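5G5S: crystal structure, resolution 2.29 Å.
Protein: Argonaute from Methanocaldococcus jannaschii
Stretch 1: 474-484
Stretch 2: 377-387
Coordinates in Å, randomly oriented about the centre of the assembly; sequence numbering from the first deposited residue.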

# COMPACT_ATOMS: atom_id res chain seq x y z
N MET A 474 8.75 -11.36 21.01
CA MET A 474 9.57 -10.78 19.96
C MET A 474 10.43 -11.83 19.26
O MET A 474 10.65 -11.72 18.06
CB MET A 474 10.45 -9.67 20.51
CG MET A 474 10.97 -8.73 19.45
SD MET A 474 11.45 -7.15 20.15
CE MET A 474 9.84 -6.60 20.86
N THR A 475 10.91 -12.85 20.02
CA THR A 475 11.71 -13.94 19.48
C THR A 475 10.88 -14.72 18.46
O THR A 475 11.36 -14.99 17.36
CB THR A 475 12.28 -14.81 20.60
OG1 THR A 475 13.08 -13.99 21.45
CG2 THR A 475 13.11 -15.96 20.08
N ASN A 476 9.62 -15.03 18.82
CA ASN A 476 8.63 -15.71 17.99
C ASN A 476 8.39 -14.89 16.70
O ASN A 476 8.47 -15.45 15.61
CB ASN A 476 7.33 -15.92 18.79
CG ASN A 476 6.20 -16.56 18.01
OD1 ASN A 476 6.18 -17.78 17.79
ND2 ASN A 476 5.22 -15.76 17.61
N ASN A 477 8.18 -13.55 16.83
CA ASN A 477 7.96 -12.65 15.70
C ASN A 477 9.18 -12.50 14.81
O ASN A 477 9.04 -12.35 13.60
CB ASN A 477 7.46 -11.29 16.16
CG ASN A 477 6.04 -11.30 16.67
OD1 ASN A 477 5.26 -12.22 16.41
ND2 ASN A 477 5.67 -10.26 17.39
N LEU A 478 10.38 -12.54 15.40
CA LEU A 478 11.63 -12.44 14.67
C LEU A 478 11.82 -13.69 13.82
O LEU A 478 12.18 -13.57 12.66
CB LEU A 478 12.82 -12.25 15.64
CG LEU A 478 14.23 -12.29 15.03
CD1 LEU A 478 14.44 -11.13 14.05
CD2 LEU A 478 15.31 -12.31 16.11
N LEU A 479 11.55 -14.88 14.40
CA LEU A 479 11.66 -16.15 13.69
C LEU A 479 10.64 -16.27 12.56
O LEU A 479 11.01 -16.75 11.50
CB LEU A 479 11.66 -17.36 14.64
CG LEU A 479 12.92 -17.52 15.50
CD1 LEU A 479 12.74 -18.58 16.56
CD2 LEU A 479 14.16 -17.82 14.64
N ILE A 480 9.39 -15.75 12.77
CA ILE A 480 8.34 -15.73 11.75
C ILE A 480 8.83 -14.95 10.52
O ILE A 480 8.72 -15.43 9.39
CB ILE A 480 7.00 -15.14 12.29
CG1 ILE A 480 6.31 -16.13 13.27
CG2 ILE A 480 6.05 -14.76 11.13
CD1 ILE A 480 5.30 -15.51 14.19
N GLN A 481 9.41 -13.76 10.77
CA GLN A 481 9.93 -12.90 9.72
C GLN A 481 11.14 -13.48 9.00
O GLN A 481 11.21 -13.35 7.78
CB GLN A 481 10.16 -11.47 10.23
CG GLN A 481 10.27 -10.47 9.08
CD GLN A 481 9.79 -9.09 9.41
OE1 GLN A 481 8.82 -8.89 10.13
NE2 GLN A 481 10.44 -8.11 8.81
N ILE A 482 12.05 -14.17 9.74
CA ILE A 482 13.23 -14.84 9.18
C ILE A 482 12.79 -15.94 8.21
O ILE A 482 13.33 -16.03 7.10
CB ILE A 482 14.18 -15.34 10.31
CG1 ILE A 482 14.93 -14.16 10.96
CG2 ILE A 482 15.16 -16.41 9.80
CD1 ILE A 482 15.85 -14.50 12.23
N MET A 483 11.79 -16.76 8.61
CA MET A 483 11.20 -17.84 7.78
C MET A 483 10.65 -17.28 6.47
O MET A 483 10.91 -17.86 5.41
CB MET A 483 10.07 -18.59 8.54
CG MET A 483 10.53 -19.33 9.79
SD MET A 483 11.76 -20.63 9.54
CE MET A 483 13.23 -19.78 10.06
N GLY A 484 9.93 -16.16 6.55
CA GLY A 484 9.35 -15.47 5.39
C GLY A 484 10.42 -14.97 4.44
O GLY A 484 10.30 -15.15 3.23
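Stretch 2 377-387: DKVNKMFRNYN

Two helices far apart in sequence can meet through side chains alone, and the pairing of 474-484 with 377-387 in this Argonaute is a compact example. Both segments are helical throughout, and each helix extends beyond its segment at either end. Their N-to-C directions differ by 60°, with a signed crossing angle of -60°, so the second helix lies obliquely across the first. The axes come no closer than 11.7 Å, a separation that leaves the space between them to side chains. No hydrogen bond joins the two segments, and together they bury a modest 346 Å².

The first helix opens with Met 474, whose side chain begins sideways and leads away from the partner. Thr 475 is the true point of entry. Its CA lies 7.3 Å from the CA of Met 382, the nearest such pair, and its CB points toward the other helix. The methyl CG2 of Thr 475 packs 3.7 Å from CG of Met 382, while OG1 of Thr 475 stays 4.1 Å from NZ of Lys 378, too far for a hydrogen bond; both polar atoms are satisfied elsewhere in the structure.

Asn 476 points away and Asn 477 is out of reach, as expected when a helix turns its next positions from its neighbour. Contact resumes one turn on from Thr 475, with Leu 478 and Leu 479. CD2 of Leu 478 approaches SD of Met 382 to 3.7 Å, and CD2 of Leu 479 lies 4.2 Å from the same sulfur. Met 382, with chi1 and chi2 both t and chi3 p, thus reaches out in a largely extended form to meet three residues of the first helix. It is the most heavily covered residue of the pairing, at 82 Å².

Ile 480 and Gln 481 again fall out of reach. Ile 482 points toward the second helix, but its CD1 stays 4.7 Å from CZ of Phe 383, whose side chain starts sideways and whose end comes nearer; a little surface is covered without a close contact. Met 483 makes the final one: its CB starts sideways, yet the end of the side chain comes nearer, bringing CE to 3.7 Å from OH of Tyr 386 and 4.1 Å from CE1 of Tyr 386. The methyl approaches the ring obliquely. Tyr 386 stands one turn beyond Met 382, so moving along the first helix from Thr 475 to Met 483 also means advancing along the second. Gly 484, without a side chain, closes the segment beyond the contact.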

# COMPACT_ATOMS: atom_id res chain seq x y z
N ASP A 377 24.10 -13.86 24.82
CA ASP A 377 23.22 -14.80 25.52
C ASP A 377 21.78 -14.86 24.97
O ASP A 377 21.10 -15.86 25.20
CB ASP A 377 23.24 -14.53 27.04
CG ASP A 377 24.55 -14.87 27.75
OD1 ASP A 377 25.63 -14.70 27.12
OD2 ASP A 377 24.51 -15.25 28.94
N LYS A 378 21.34 -13.82 24.23
CA LYS A 378 20.01 -13.75 23.61
C LYS A 378 20.00 -14.40 22.21
O LYS A 378 19.06 -15.12 21.88
CB LYS A 378 19.52 -12.30 23.53
CG LYS A 378 18.48 -11.95 24.59
CD LYS A 378 17.05 -12.07 24.06
CE LYS A 378 16.06 -11.87 25.18
NZ LYS A 378 14.68 -12.19 24.75
N VAL A 379 21.05 -14.12 21.40
CA VAL A 379 21.26 -14.66 20.05
C VAL A 379 21.56 -16.19 20.15
O VAL A 379 21.05 -16.96 19.34
CB VAL A 379 22.40 -13.88 19.32
CG1 VAL A 379 22.81 -14.53 18.00
CG2 VAL A 379 22.01 -12.42 19.10
N ASN A 380 22.36 -16.60 21.17
CA ASN A 380 22.72 -18.00 21.41
C ASN A 380 21.53 -18.85 21.88
O ASN A 380 21.22 -19.85 21.23
CB ASN A 380 23.91 -18.12 22.37
CG ASN A 380 25.23 -17.61 21.81
OD1 ASN A 380 25.45 -17.56 20.59
ND2 ASN A 380 26.14 -17.24 22.69
N LYS A 381 20.84 -18.42 22.97
CA LYS A 381 19.66 -19.12 23.52
C LYS A 381 18.55 -19.29 22.49
O LYS A 381 17.81 -20.27 22.56
CB LYS A 381 19.13 -18.41 24.77
N MET A 382 18.42 -18.35 21.54
CA MET A 382 17.41 -18.45 20.48
C MET A 382 17.83 -19.43 19.39
O MET A 382 17.05 -20.31 19.02
CB MET A 382 17.09 -17.06 19.89
CG MET A 382 16.28 -17.14 18.60
SD MET A 382 16.10 -15.61 17.69
CE MET A 382 17.76 -15.34 17.17
N PHE A 383 19.05 -19.26 18.83
CA PHE A 383 19.56 -20.10 17.76
C PHE A 383 19.90 -21.54 18.17
O PHE A 383 19.65 -22.44 17.38
CB PHE A 383 20.72 -19.44 17.00
CG PHE A 383 20.35 -18.33 16.04
CD1 PHE A 383 19.45 -18.56 15.00
CD2 PHE A 383 20.96 -17.08 16.11
CE1 PHE A 383 19.14 -17.55 14.08
CE2 PHE A 383 20.66 -16.08 15.19
CZ PHE A 383 19.75 -16.32 14.18
N ARG A 384 20.45 -21.76 19.38
CA ARG A 384 20.79 -23.12 19.83
C ARG A 384 19.56 -24.01 20.01
O ARG A 384 19.62 -25.21 19.73
CB ARG A 384 21.67 -23.11 21.09
N ASN A 385 18.43 -23.41 20.44
CA ASN A 385 17.14 -24.09 20.62
C ASN A 385 16.48 -24.31 19.26
O ASN A 385 15.77 -25.30 19.08
CB ASN A 385 16.22 -23.30 21.56
CG ASN A 385 16.50 -23.55 23.03
OD1 ASN A 385 15.98 -24.49 23.64
ND2 ASN A 385 17.30 -22.70 23.64
N TYR A 386 16.74 -23.40 18.30
CA TYR A 386 16.22 -23.54 16.95
C TYR A 386 17.00 -24.61 16.19
O TYR A 386 16.38 -25.43 15.51
CB TYR A 386 16.21 -22.19 16.20
CG TYR A 386 15.93 -22.32 14.72
CD1 TYR A 386 14.63 -22.34 14.23
CD2 TYR A 386 16.97 -22.50 13.81
CE1 TYR A 386 14.36 -22.50 12.87
CE2 TYR A 386 16.72 -22.70 12.45
CZ TYR A 386 15.42 -22.67 11.98
OH TYR A 386 15.18 -22.83 10.64
N ASN A 387 18.34 -24.57 16.27
CA ASN A 387 19.26 -25.49 15.58
C ASN A 387 19.12 -26.94 16.04
O ASN A 387 19.26 -27.84 15.21
CB ASN A 387 20.71 -25.03 15.69
CG ASN A 387 21.06 -23.80 14.88
OD1 ASN A 387 20.48 -23.52 13.82
ND2 ASN A 387 22.03 -23.04 15.36